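Local atomic coordinates of single-stranded DNA-binding protein (PDB entry 4GS3), a protein that probably binds single-stranded DNA through an N-terminal oligonucleotide/oligosaccharide-binding (OB) domain, the part of the longer protein described here. Residues F38-P43 against T70-E75. Sequence-based numbering, arbitrary orientation.
Sequences FILEVP and TRVKIE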
# COMPACT_ATOMS: atom_id res chain seq x y z
N PHE A 38 3.85 -2.99 -2.80
CA PHE A 38 2.89 -3.67 -3.64
C PHE A 38 2.09 -2.61 -4.41
O PHE A 38 2.08 -1.45 -4.04
CB PHE A 38 1.96 -4.60 -2.86
CG PHE A 38 1.01 -3.95 -1.92
CD1 PHE A 38 1.40 -3.60 -0.63
CD2 PHE A 38 -0.29 -3.69 -2.29
CE1 PHE A 38 0.52 -3.06 0.27
CE2 PHE A 38 -1.19 -3.14 -1.39
CZ PHE A 38 -0.77 -2.84 -0.11
N ILE A 39 1.38 -3.04 -5.44
CA ILE A 39 0.50 -2.17 -6.20
C ILE A 39 -0.94 -2.43 -5.83
O ILE A 39 -1.37 -3.59 -5.73
CB ILE A 39 0.70 -2.43 -7.71
CG1 ILE A 39 2.16 -2.19 -8.11
CG2 ILE A 39 -0.28 -1.61 -8.55
CD1 ILE A 39 2.70 -0.82 -7.78
N LEU A 40 -1.69 -1.35 -5.63
CA LEU A 40 -3.11 -1.38 -5.34
C LEU A 40 -3.87 -0.95 -6.58
O LEU A 40 -3.56 0.10 -7.16
CB LEU A 40 -3.42 -0.43 -4.16
CG LEU A 40 -4.80 -0.59 -3.55
CD1 LEU A 40 -4.86 -1.84 -2.70
CD2 LEU A 40 -5.16 0.66 -2.75
N GLU A 41 -4.89 -1.72 -6.98
CA GLU A 41 -5.78 -1.34 -8.06
C GLU A 41 -6.99 -0.63 -7.48
O GLU A 41 -7.72 -1.22 -6.66
CB GLU A 41 -6.22 -2.59 -8.84
CG GLU A 41 -7.16 -2.34 -9.98
CD GLU A 41 -7.64 -3.63 -10.62
OE1 GLU A 41 -8.32 -4.37 -9.87
OE2 GLU A 41 -7.32 -3.86 -11.79
N VAL A 42 -7.23 0.59 -7.88
CA VAL A 42 -8.30 1.40 -7.36
C VAL A 42 -9.21 1.83 -8.49
O VAL A 42 -8.79 2.57 -9.38
CB VAL A 42 -7.76 2.67 -6.60
CG1 VAL A 42 -8.89 3.48 -6.02
CG2 VAL A 42 -6.80 2.21 -5.50
N PRO A 43 -10.49 1.38 -8.48
CA PRO A 43 -11.35 1.72 -9.62
C PRO A 43 -11.91 3.13 -9.56
O PRO A 43 -12.33 3.59 -8.52
CB PRO A 43 -12.46 0.67 -9.44
CG PRO A 43 -12.56 0.45 -7.93
CD PRO A 43 -11.12 0.52 -7.47
N THR A 70 -6.91 -9.32 -2.32
CA THR A 70 -7.45 -8.83 -1.03
C THR A 70 -7.90 -7.39 -1.19
O THR A 70 -7.17 -6.57 -1.77
CB THR A 70 -6.34 -8.90 0.05
OG1 THR A 70 -5.89 -10.24 0.18
CG2 THR A 70 -6.80 -8.41 1.41
N ARG A 71 -9.06 -7.05 -0.65
CA ARG A 71 -9.58 -5.68 -0.69
C ARG A 71 -9.22 -5.01 0.62
O ARG A 71 -9.40 -5.58 1.68
CB ARG A 71 -11.08 -5.71 -0.90
CG ARG A 71 -11.62 -4.36 -1.25
CD ARG A 71 -13.10 -4.48 -1.44
NE ARG A 71 -13.67 -3.25 -1.91
CZ ARG A 71 -14.90 -2.83 -1.62
NH1 ARG A 71 -15.72 -3.46 -0.79
NH2 ARG A 71 -15.30 -1.71 -2.18
N VAL A 72 -8.76 -3.76 0.51
CA VAL A 72 -8.25 -3.03 1.66
C VAL A 72 -8.66 -1.56 1.56
O VAL A 72 -8.85 -1.01 0.49
CB VAL A 72 -6.73 -3.14 1.79
CG1 VAL A 72 -6.28 -4.54 2.03
CG2 VAL A 72 -6.01 -2.57 0.57
N LYS A 73 -8.74 -0.95 2.74
CA LYS A 73 -8.73 0.50 2.87
C LYS A 73 -7.39 0.88 3.48
O LYS A 73 -7.00 0.33 4.54
CB LYS A 73 -9.85 1.01 3.74
CG LYS A 73 -9.89 2.51 3.90
CD LYS A 73 -11.06 2.99 4.69
CE LYS A 73 -11.13 4.46 4.81
NZ LYS A 73 -12.21 4.96 5.72
N ILE A 74 -6.68 1.81 2.86
CA ILE A 74 -5.39 2.28 3.30
C ILE A 74 -5.45 3.77 3.56
O ILE A 74 -6.01 4.51 2.73
CB ILE A 74 -4.29 2.01 2.27
CG1 ILE A 74 -4.15 0.48 2.10
CG2 ILE A 74 -2.97 2.63 2.58
CD1 ILE A 74 -3.33 0.06 0.94
N GLU A 75 -4.86 4.21 4.65
CA GLU A 75 -4.54 5.59 4.88
C GLU A 75 -3.03 5.70 4.94
O GLU A 75 -2.38 4.91 5.62
CB GLU A 75 -5.13 6.21 6.16
CG GLU A 75 -5.02 7.76 6.14
CD GLU A 75 -3.72 8.42 6.49
OE1 GLU A 75 -3.42 9.54 6.03
OE2 GLU A 75 -2.91 7.78 7.22
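Leu40 and Val72 meet inside the beta-barrel of an OB fold, and their pairing illustrates how a closed barrel fills its core: strands that share no hydrogen bonds face one another across the interior. The two segments run nearly perpendicular, at 94°, with their axes 9.0 Å apart at closest approach, so side chains alone span the gap. Every contact across it is apolar. The tightest joins Leu40 CD1 to Val72 CG2 at 3.5 Å, the two side chains meeting at a slant. CG of Leu40, anti to the backbone N (chi1 -167°), is carried toward the facing strand, and the fork there divides the methyls: CD1 to Val72, CD2 tip to tip with Ile74 CD1 at 4.2 Å. Alternation along each strand selects these residues; Lys73, between Val72 and Ile74, directs its CB away from strand 38-43. Strand 14-20 pairs with both strands and bridges them, sending Leu16 against Leu40, while Ile102 of strand 93-105 packs on both Val72 and Ile74. Phe38 completes the cluster, its side chain also touching Ile54 and Ile56 of strand 49-57. The Ile74 delta methyl touches both Leu40 and Phe38, approaching the Phe38 ring obliquely, with CD1 4.0 Å from CZ.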